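Long-range contacts in putative TRAP PERIPLASMIC SOLUTE BINDING PROTEIN (Haemophilus influenzae, PDB 4PBQ), which probably serves as the periplasmic solute-binding component of a TRAP transport system and binds L-gulonate: residues G135-A140 against L236-K241; R165-L170 against Q186-S191. All coordinates share one frame; numbering follows the deposited sequence.

Interaction 1 (G135-A140 against L236-K241); sequences GIKLLA and LQISLK
L139 and A140 both turn their backbone N-H groups on the carbonyl of L236, a classic beta bulge. L139 N reaches L236 O at 2.8 Å, and the longer bond from A140 N to L236 O, 3.2 Å, falls on a lone pair of that oxygen. A140 O then accepts from L236 N, and K137 and I238 exchange both of their backbone bonds.

Aliphatic packing builds up on the face bearing K137, A140, L236 and I238, where A140 CB lies 4.0 Å from L236 CB. K137 packs its CB, at 3.7 Å, and its CG on I238 CG2, then bends off (chi2 72°), its amino end turning from the partner strand. L139, its CG beside the backbone N (chi1 -65°), lays CD1 against I238 CG2 at 3.9 Å, and helix 248-281 touches L139, A140, L236 and I238. Across the sheet, I136 CG2 meets the amide end of Q237, 3.3 Å from OE1, while Q237 NE2 bonds to T89 and the L235 carbonyl.

The G135 end is more open to solvent. L240 N donates to G135 O from above the carbonyl plane, and a water lies 2.8 Å from G135 O. S239 is the N-cap of helix 240-243; its OG takes a weak bond from K241 N and also hydrogen-bonds to the carbonyl of L79 in helix 72-81. The whole is a bulged antiparallel strand pair within the mixed sheet of a family 7 solute-binding protein.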
# COMPACT_ATOMS: atom_id res chain seq x y z
N GLY A 135 6.88 -6.29 -17.13
CA GLY A 135 6.01 -7.44 -17.25
C GLY A 135 4.66 -7.31 -16.55
O GLY A 135 3.94 -8.30 -16.39
N ILE A 136 4.29 -6.10 -16.17
CA ILE A 136 3.07 -5.94 -15.40
C ILE A 136 2.16 -4.90 -16.03
O ILE A 136 2.61 -3.80 -16.37
CB ILE A 136 3.38 -5.57 -13.93
CG1 ILE A 136 4.10 -6.70 -13.21
CG2 ILE A 136 2.10 -5.24 -13.16
CD1 ILE A 136 4.59 -6.36 -11.79
N LYS A 137 0.88 -5.26 -16.17
CA LYS A 137 -0.14 -4.30 -16.58
C LYS A 137 -0.91 -3.80 -15.35
O LYS A 137 -1.52 -4.58 -14.61
CB LYS A 137 -1.10 -4.96 -17.57
CG LYS A 137 -2.35 -4.15 -17.86
CD LYS A 137 -2.04 -2.91 -18.71
CE LYS A 137 -3.36 -2.16 -18.97
NZ LYS A 137 -3.15 -1.04 -19.93
N LEU A 138 -0.89 -2.49 -15.14
CA LEU A 138 -1.64 -1.90 -14.03
C LEU A 138 -3.07 -1.63 -14.44
O LEU A 138 -3.30 -1.00 -15.47
CB LEU A 138 -1.01 -0.58 -13.60
CG LEU A 138 -1.68 0.05 -12.36
CD1 LEU A 138 -1.56 -0.76 -11.12
CD2 LEU A 138 -1.12 1.44 -12.13
N LEU A 139 -4.02 -2.13 -13.65
CA LEU A 139 -5.45 -1.92 -13.92
C LEU A 139 -6.11 -0.87 -13.04
O LEU A 139 -7.06 -0.23 -13.47
CB LEU A 139 -6.22 -3.24 -13.78
CG LEU A 139 -5.84 -4.33 -14.80
CD1 LEU A 139 -6.61 -5.61 -14.50
CD2 LEU A 139 -6.10 -3.82 -16.21
N ALA A 140 -5.63 -0.70 -11.80
CA ALA A 140 -6.23 0.27 -10.89
C ALA A 140 -5.32 0.64 -9.73
O ALA A 140 -4.60 -0.20 -9.20
CB ALA A 140 -7.54 -0.27 -10.34
N LEU A 236 -3.89 -2.85 -8.30
CA LEU A 236 -4.49 -4.03 -8.93
C LEU A 236 -3.84 -4.23 -10.26
O LEU A 236 -3.89 -3.35 -11.13
CB LEU A 236 -5.98 -3.80 -9.14
CG LEU A 236 -6.73 -4.90 -9.88
CD1 LEU A 236 -6.62 -6.24 -9.15
CD2 LEU A 236 -8.19 -4.48 -9.98
N GLN A 237 -3.24 -5.40 -10.44
CA GLN A 237 -2.35 -5.66 -11.55
C GLN A 237 -2.67 -6.99 -12.22
O GLN A 237 -3.16 -7.89 -11.56
CB GLN A 237 -0.91 -5.76 -11.02
CG GLN A 237 -0.36 -4.47 -10.46
CD GLN A 237 0.78 -4.71 -9.49
OE1 GLN A 237 1.95 -4.77 -9.88
NE2 GLN A 237 0.43 -4.93 -8.23
N ILE A 238 -2.35 -7.10 -13.50
CA ILE A 238 -2.46 -8.37 -14.22
C ILE A 238 -1.11 -8.59 -14.91
O ILE A 238 -0.51 -7.66 -15.43
CB ILE A 238 -3.68 -8.36 -15.18
CG1 ILE A 238 -3.88 -9.72 -15.86
CG2 ILE A 238 -3.54 -7.34 -16.22
CD1 ILE A 238 -5.40 -9.97 -16.14
N SER A 239 -0.61 -9.82 -14.86
CA SER A 239 0.59 -10.15 -15.59
C SER A 239 0.45 -9.81 -17.06
O SER A 239 -0.57 -10.10 -17.70
CB SER A 239 0.88 -11.64 -15.46
OG SER A 239 1.98 -12.02 -16.28
N LEU A 240 1.47 -9.21 -17.63
CA LEU A 240 1.44 -8.87 -19.05
C LEU A 240 1.35 -10.12 -19.93
O LEU A 240 0.74 -10.10 -20.99
CB LEU A 240 2.67 -8.03 -19.41
CG LEU A 240 2.59 -7.25 -20.73
CD1 LEU A 240 1.46 -6.22 -20.71
CD2 LEU A 240 3.92 -6.59 -20.97
N LYS A 241 1.96 -11.22 -19.47
CA LYS A 241 1.86 -12.48 -20.19
C LYS A 241 0.42 -12.94 -20.29
O LYS A 241 0.01 -13.45 -21.34
CB LYS A 241 2.72 -13.55 -19.53
CG LYS A 241 4.22 -13.31 -19.65
CD LYS A 241 5.01 -14.36 -18.87
CE LYS A 241 6.41 -14.59 -19.44
NZ LYS A 241 7.20 -13.34 -19.58
O HOH W 1 4.71 -10.78 -17.49

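Interaction 2 (R165-L170 against Q186-S191); sequences RLRVPL and QSMPLS. With 2UF (L-gulonate), chain D.
R167 meets both the ligand and the partner segment through one flat guanidinium group. NH1 donates to O6B of L-gulonate at 2.8 Å and NH2 to O6A at 2.9 Å, both nearly straight. The edge carrying NE and NH2 is used as well: both converge side-on on the carbonyl oxygen of M188, NE standing 3.0 Å from M188 O, which should fix the rotation of the group. The guanidinium lies between P169, whose CA stands 3.5 Å above its plane toward the rim, and L190 CD1 on the opposite face.

Behind this first shell, R167 CG, anti to the backbone N (chi1 176°), comes to 3.3 Å from CG of M188, a selenomethionine here, and the bend at chi2 (-93°) swings the guanidinium toward the M188 carbonyl and the ligand. That carbonyl is itself placed by the parallel strand ladder, in which M188 N donates to V168 O and V168 N to Q186 O. Where the strands end, S187 OG donates to P169 O at 2.8 Å.

The two strands belong to a beta-alpha-beta unit whose helix 172-180 packs on V168, P169 and S187, while N207 of strand 204-208 touches R167 and L190, and helix 193-198 reaches R167 and M188.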
# COMPACT_ATOMS: atom_id res chain seq x y z
N ARG A 165 12.79 0.53 18.11
CA ARG A 165 13.08 -0.48 17.08
C ARG A 165 11.80 -0.78 16.33
O ARG A 165 10.83 -1.28 16.90
CB ARG A 165 13.64 -1.74 17.73
CG ARG A 165 14.96 -1.50 18.50
CD ARG A 165 15.28 -2.61 19.48
NE ARG A 165 14.16 -2.90 20.35
CZ ARG A 165 13.96 -4.08 20.95
NH1 ARG A 165 14.83 -5.07 20.80
NH2 ARG A 165 12.89 -4.26 21.70
N LEU A 166 11.79 -0.45 15.05
CA LEU A 166 10.56 -0.58 14.27
C LEU A 166 10.79 -1.50 13.10
O LEU A 166 11.74 -1.30 12.34
CB LEU A 166 10.12 0.79 13.78
CG LEU A 166 8.64 1.13 13.77
CD1 LEU A 166 8.06 1.08 15.19
CD2 LEU A 166 8.40 2.51 13.15
N ARG A 167 9.93 -2.50 12.92
CA ARG A 167 9.93 -3.21 11.66
C ARG A 167 9.52 -2.25 10.56
O ARG A 167 8.60 -1.45 10.74
CB ARG A 167 8.96 -4.39 11.68
CG ARG A 167 8.84 -5.11 10.36
CD ARG A 167 7.70 -4.60 9.53
NE ARG A 167 7.55 -5.31 8.27
CZ ARG A 167 6.64 -5.00 7.36
NH1 ARG A 167 5.80 -3.98 7.58
NH2 ARG A 167 6.57 -5.70 6.24
N VAL A 168 10.19 -2.35 9.42
CA VAL A 168 9.75 -1.67 8.20
C VAL A 168 9.60 -2.68 7.05
O VAL A 168 10.13 -3.79 7.11
CB VAL A 168 10.70 -0.51 7.79
CG1 VAL A 168 10.70 0.58 8.87
CG2 VAL A 168 12.11 -1.04 7.54
N PRO A 169 8.89 -2.29 6.00
CA PRO A 169 8.73 -3.26 4.89
C PRO A 169 10.00 -3.48 4.07
O PRO A 169 11.06 -2.88 4.35
CB PRO A 169 7.65 -2.63 4.02
CG PRO A 169 7.44 -1.23 4.52
CD PRO A 169 7.98 -1.15 5.91
N LEU A 170 9.88 -4.38 3.09
CA LEU A 170 10.97 -4.76 2.21
C LEU A 170 11.21 -3.72 1.11
O LEU A 170 11.13 -4.01 -0.09
CB LEU A 170 10.64 -6.12 1.58
CG LEU A 170 10.43 -7.26 2.59
CD1 LEU A 170 9.96 -8.51 1.83
CD2 LEU A 170 11.66 -7.58 3.38
N GLN A 186 14.27 -2.30 11.17
CA GLN A 186 14.68 -3.63 10.74
C GLN A 186 13.70 -4.07 9.67
O GLN A 186 12.52 -4.30 9.93
CB GLN A 186 14.71 -4.67 11.86
CG GLN A 186 15.22 -6.04 11.27
CD GLN A 186 15.70 -7.08 12.30
OE1 GLN A 186 15.95 -6.78 13.47
NE2 GLN A 186 15.84 -8.32 11.85
N SER A 187 14.17 -4.14 8.44
CA SER A 187 13.32 -4.52 7.31
C SER A 187 13.05 -6.02 7.36
O SER A 187 13.96 -6.80 7.50
CB SER A 187 14.01 -4.14 5.98
OG SER A 187 13.28 -4.58 4.85
N MSE A 188 11.78 -6.42 7.24
CA MSE A 188 11.45 -7.83 7.21
C MSE A 188 10.08 -8.01 6.56
O MSE A 188 9.28 -7.08 6.54
CB MSE A 188 11.43 -8.43 8.62
CG MSE A 188 10.43 -7.85 9.52
SE MSE A 188 10.56 -8.47 11.40
CE MSE A 188 12.05 -7.63 12.04
N PRO A 189 9.80 -9.21 6.07
CA PRO A 189 8.46 -9.47 5.54
C PRO A 189 7.38 -9.30 6.58
O PRO A 189 7.57 -9.53 7.78
CB PRO A 189 8.50 -10.95 5.17
CG PRO A 189 9.91 -11.35 5.14
CD PRO A 189 10.67 -10.40 6.01
N LEU A 190 6.19 -8.97 6.10
CA LEU A 190 5.08 -8.72 6.98
C LEU A 190 4.77 -9.94 7.83
O LEU A 190 4.35 -9.81 8.98
CB LEU A 190 3.87 -8.35 6.11
CG LEU A 190 2.57 -8.01 6.82
CD1 LEU A 190 2.70 -6.81 7.69
CD2 LEU A 190 1.49 -7.82 5.77
N SER A 191 4.94 -11.12 7.25
CA SER A 191 4.64 -12.37 7.94
C SER A 191 5.53 -12.61 9.18
O SER A 191 5.26 -13.52 9.96
CB SER A 191 4.88 -13.52 6.99
OG SER A 191 6.26 -13.51 6.60
O6A 2UF D . 4.35 -5.20 4.39
C6 2UF D . 3.96 -4.03 4.51
O6B 2UF D . 4.07 -3.33 5.53
C5 2UF D . 3.23 -3.42 3.29
O5 2UF D . 2.32 -2.45 3.76
C4 2UF D . 4.23 -2.76 2.32
O4 2UF D . 5.08 -3.77 1.74
C3 2UF D . 3.47 -2.00 1.21
O3 2UF D . 2.42 -2.82 0.58
C2 2UF D . 4.42 -1.49 0.12
O2 2UF D . 3.66 -0.54 -0.61
C1 2UF D . 5.65 -0.75 0.72
O1 2UF D . 6.39 -0.17 -0.38

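Overall arrangement
Following the chain from its N terminus, the first segment met is 135-140, at the start of strand 136-151. That strand sets out from interaction 1 and runs on toward strand 165-168, where interaction 2 begins. The chain passes through helix 172-180 and returns at 186-191, closing a short loop with 15 residues between the segments. It then continues to strand 231-239, which closes the longer loop of interaction 1, so the second contact lies wholly within the first. Interaction 1 joins two strands of the mixed sheet; interaction 2 pairs strands 165-168 and 184-187 into a two-stranded parallel sheet beside the L-gulonate pocket. Their centres are 26 Å apart, and they do not touch.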